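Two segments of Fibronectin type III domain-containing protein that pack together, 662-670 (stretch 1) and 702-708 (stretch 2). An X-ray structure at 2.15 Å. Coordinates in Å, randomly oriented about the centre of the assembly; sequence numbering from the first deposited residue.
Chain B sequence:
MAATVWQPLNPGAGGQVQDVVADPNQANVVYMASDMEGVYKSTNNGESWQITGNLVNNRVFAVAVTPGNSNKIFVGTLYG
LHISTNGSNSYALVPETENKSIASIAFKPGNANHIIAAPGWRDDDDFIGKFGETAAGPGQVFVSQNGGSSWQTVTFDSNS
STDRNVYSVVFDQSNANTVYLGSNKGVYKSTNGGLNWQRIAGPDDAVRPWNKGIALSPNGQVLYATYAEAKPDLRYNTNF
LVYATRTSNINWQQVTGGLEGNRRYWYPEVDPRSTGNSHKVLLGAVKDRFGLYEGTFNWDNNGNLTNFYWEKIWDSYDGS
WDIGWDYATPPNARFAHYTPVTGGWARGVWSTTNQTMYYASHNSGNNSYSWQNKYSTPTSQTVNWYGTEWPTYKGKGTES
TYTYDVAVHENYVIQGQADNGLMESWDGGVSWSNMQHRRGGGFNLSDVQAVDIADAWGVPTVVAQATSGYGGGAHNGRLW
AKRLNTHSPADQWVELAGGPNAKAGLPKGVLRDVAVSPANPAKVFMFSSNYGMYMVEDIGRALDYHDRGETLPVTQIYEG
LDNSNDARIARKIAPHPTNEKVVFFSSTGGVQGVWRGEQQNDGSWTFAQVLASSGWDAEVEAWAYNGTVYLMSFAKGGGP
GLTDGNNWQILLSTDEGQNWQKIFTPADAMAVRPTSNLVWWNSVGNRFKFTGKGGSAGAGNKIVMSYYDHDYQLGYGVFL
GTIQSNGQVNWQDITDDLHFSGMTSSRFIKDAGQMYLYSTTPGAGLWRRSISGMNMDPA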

# COMPACT_ATOMS: atom_id res chain seq x y z
N LYS B 662 24.96 3.91 -54.71
CA LYS B 662 26.17 3.94 -53.90
C LYS B 662 26.45 5.37 -53.45
O LYS B 662 26.46 6.29 -54.27
CB LYS B 662 27.36 3.42 -54.71
CG LYS B 662 27.93 2.09 -54.25
CD LYS B 662 29.23 1.77 -54.97
CE LYS B 662 29.02 0.79 -56.11
NZ LYS B 662 30.22 -0.04 -56.38
N ILE B 663 26.68 5.57 -52.15
CA ILE B 663 26.96 6.92 -51.66
C ILE B 663 28.22 6.97 -50.79
O ILE B 663 28.69 8.05 -50.44
CB ILE B 663 25.76 7.52 -50.90
CG1 ILE B 663 25.46 6.71 -49.64
CG2 ILE B 663 24.54 7.62 -51.81
CD1 ILE B 663 24.56 7.44 -48.66
N PHE B 664 28.77 5.81 -50.42
CA PHE B 664 30.05 5.81 -49.71
C PHE B 664 30.76 4.48 -49.93
O PHE B 664 30.17 3.42 -49.73
CB PHE B 664 29.87 6.07 -48.21
CG PHE B 664 31.08 6.71 -47.58
CD1 PHE B 664 31.56 7.92 -48.04
CD2 PHE B 664 31.74 6.09 -46.53
CE1 PHE B 664 32.67 8.51 -47.46
CE2 PHE B 664 32.84 6.67 -45.95
CZ PHE B 664 33.31 7.89 -46.42
N THR B 665 32.02 4.55 -50.33
CA THR B 665 32.86 3.41 -50.64
C THR B 665 34.18 3.53 -49.89
O THR B 665 34.50 4.59 -49.35
CB THR B 665 33.12 3.32 -52.15
OG1 THR B 665 33.91 4.45 -52.55
CG2 THR B 665 31.82 3.31 -52.92
N PRO B 666 34.96 2.45 -49.83
CA PRO B 666 36.32 2.57 -49.27
C PRO B 666 37.17 3.64 -49.93
O PRO B 666 37.98 4.28 -49.26
CB PRO B 666 36.91 1.17 -49.49
CG PRO B 666 35.73 0.27 -49.45
CD PRO B 666 34.59 1.04 -50.06
N ALA B 667 37.00 3.87 -51.24
CA ALA B 667 37.75 4.93 -51.91
C ALA B 667 37.36 6.30 -51.36
O ALA B 667 38.22 7.16 -51.15
CB ALA B 667 37.53 4.86 -53.42
N ASP B 668 36.06 6.52 -51.14
CA ASP B 668 35.62 7.78 -50.55
C ASP B 668 36.19 7.96 -49.15
O ASP B 668 36.58 9.08 -48.77
CB ASP B 668 34.09 7.84 -50.50
CG ASP B 668 33.45 7.66 -51.86
OD1 ASP B 668 34.02 8.13 -52.86
OD2 ASP B 668 32.37 7.04 -51.92
N ALA B 669 36.25 6.88 -48.37
CA ALA B 669 36.78 6.97 -47.02
C ALA B 669 38.26 7.32 -47.02
O ALA B 669 38.72 8.14 -46.22
CB ALA B 669 36.54 5.66 -46.27
N MET B 670 39.03 6.72 -47.93
CA MET B 670 40.46 7.00 -47.98
C MET B 670 40.75 8.41 -48.49
O MET B 670 41.79 8.98 -48.15
CB MET B 670 41.17 5.96 -48.85
CG MET B 670 41.18 4.57 -48.24
SD MET B 670 42.13 3.39 -49.21
CE MET B 670 43.71 4.22 -49.29
N LYS B 702 21.43 13.55 -41.66
CA LYS B 702 22.71 13.01 -41.21
C LYS B 702 22.75 11.50 -41.36
O LYS B 702 21.78 10.80 -41.07
CB LYS B 702 22.99 13.40 -39.75
CG LYS B 702 23.09 14.90 -39.50
CD LYS B 702 24.34 15.50 -40.13
CE LYS B 702 24.30 17.02 -40.08
NZ LYS B 702 25.57 17.64 -40.54
N ILE B 703 23.90 11.00 -41.82
CA ILE B 703 24.20 9.58 -41.92
C ILE B 703 25.60 9.36 -41.38
O ILE B 703 26.51 10.16 -41.64
CB ILE B 703 24.09 9.07 -43.38
CG1 ILE B 703 22.67 9.26 -43.91
CG2 ILE B 703 24.50 7.61 -43.48
CD1 ILE B 703 22.58 9.17 -45.42
N VAL B 704 25.79 8.28 -40.61
CA VAL B 704 27.08 7.97 -40.01
C VAL B 704 27.41 6.50 -40.27
O VAL B 704 26.51 5.66 -40.41
CB VAL B 704 27.09 8.27 -38.49
CG1 VAL B 704 26.04 7.43 -37.77
CG2 VAL B 704 28.47 8.06 -37.88
N MET B 705 28.70 6.21 -40.38
CA MET B 705 29.19 4.84 -40.51
C MET B 705 30.62 4.79 -40.01
O MET B 705 31.27 5.82 -39.83
CB MET B 705 29.09 4.34 -41.96
CG MET B 705 29.94 5.11 -42.95
SD MET B 705 31.63 4.47 -43.09
CE MET B 705 31.31 2.80 -43.65
N SER B 706 31.12 3.57 -39.79
CA SER B 706 32.47 3.38 -39.27
C SER B 706 33.09 2.14 -39.91
O SER B 706 32.52 1.05 -39.85
CB SER B 706 32.45 3.24 -37.75
OG SER B 706 33.65 2.65 -37.27
N TYR B 707 34.27 2.32 -40.51
CA TYR B 707 35.00 1.23 -41.14
C TYR B 707 35.93 0.58 -40.11
O TYR B 707 36.75 1.27 -39.50
CB TYR B 707 35.81 1.73 -42.34
CG TYR B 707 35.06 1.69 -43.65
CD1 TYR B 707 34.52 0.50 -44.13
CD2 TYR B 707 34.89 2.83 -44.42
CE1 TYR B 707 33.84 0.45 -45.33
CE2 TYR B 707 34.21 2.80 -45.62
CZ TYR B 707 33.68 1.60 -46.07
OH TYR B 707 33.00 1.56 -47.26
N TYR B 708 35.80 -0.73 -39.94
CA TYR B 708 36.48 -1.43 -38.85
C TYR B 708 36.62 -2.90 -39.21
O TYR B 708 35.65 -3.53 -39.63
CB TYR B 708 35.69 -1.25 -37.55
CG TYR B 708 36.18 -2.08 -36.39
CD1 TYR B 708 37.30 -1.70 -35.66
CD2 TYR B 708 35.50 -3.23 -36.00
CE1 TYR B 708 37.75 -2.45 -34.59
CE2 TYR B 708 35.94 -3.98 -34.93
CZ TYR B 708 37.06 -3.59 -34.23
OH TYR B 708 37.49 -4.35 -33.16

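The two stretches meet mainly through side chains, with the Thr665 backbone also touching the tip of Tyr707. No hydrogen bond crosses between them, and the strand axes, inclined at 69° to each other, come no closer than 10.3 Å. The backbones therefore stand well apart even where they are in register, with 9.3 Å between Phe664 CA and Met705 CA and 8.3 Å between Pro666 CA and Tyr707 CA. The space between is filled by a modest, largely apolar contact that buries 250 Å², summed over both sides.

Along strand 702-708 the alternation of side chains supplies the bumps. Ile703, Met705 and Tyr707 all point toward stretch 1, whereas the intervening Ser706 points away and Val704 makes no contact. Tyr707 is the largest of these projections and has the most area covered. With chi1 at -90°, its ring reaches into a hollow formed where the first stretch changes from strand to helix. Phe664, the Thr665-Pro666 backbone and ring, and Ala669 line this hollow. Phe664 CE2 lies 4.1 Å from Tyr707 CE2, and Ala669 CB approaches the same Tyr707 CE2 to 3.7 Å. Both approach the tyrosine ring obliquely. The small methyl group of Ala669, directed toward the strand from the first turn of the helix, touches the ring while occupying little of the space between.

The tip of the tyrosine is held closely as well. Its OH lies 3.5 Å from Thr665 C, and Pro666 CD comes within 3.3 Å of Tyr707 OH. This is packing rather than polar pairing, for Pro666 N has no hydrogen to offer; the hydroxyl finds its hydrogen bonding elsewhere in the structure. The compact, puckered ring of Pro666, whose CA-to-CB bond runs sideways to stretch 2, thus forms a wall beside the phenol tip.

The hollow owes part of its form to bonds within stretch 1. Thr665, at the N-cap position, points its own side chain away from the strand, and its OG1 accepts a weak capping bond from Asp668 N at 3.3 Å. In return, Thr665 N donates to Asp668 OD2 at 3.0 Å. The first helical turn is closed by Ala669 N donating to Thr665 O, also at 3.0 Å, which ties the alanine to the residue at the tyrosine's tip.

Beyond the tyrosine, Phe664 acts as a bump in its own right. Buried and directed toward stretch 2, with chi1 in the t well, its ring touches Tyr707 and Met705. Met705, with all three chi angles in p, bends its flexible chain so that SD lies 3.8 Å from Phe664 CD2. Met705 SD sits 4.8 Å from the centroid of the Phe664 ring, in an oblique sulfur-aromatic contact. Farther along, the packing thins to a single touch between methyl groups, Ile663 CD1 and Ile703 CD1, 4.2 Å apart. Ile703 points toward its partner, while Ile663 starts sideways and brings only its end nearer; the length of the two isoleucines spans the gap.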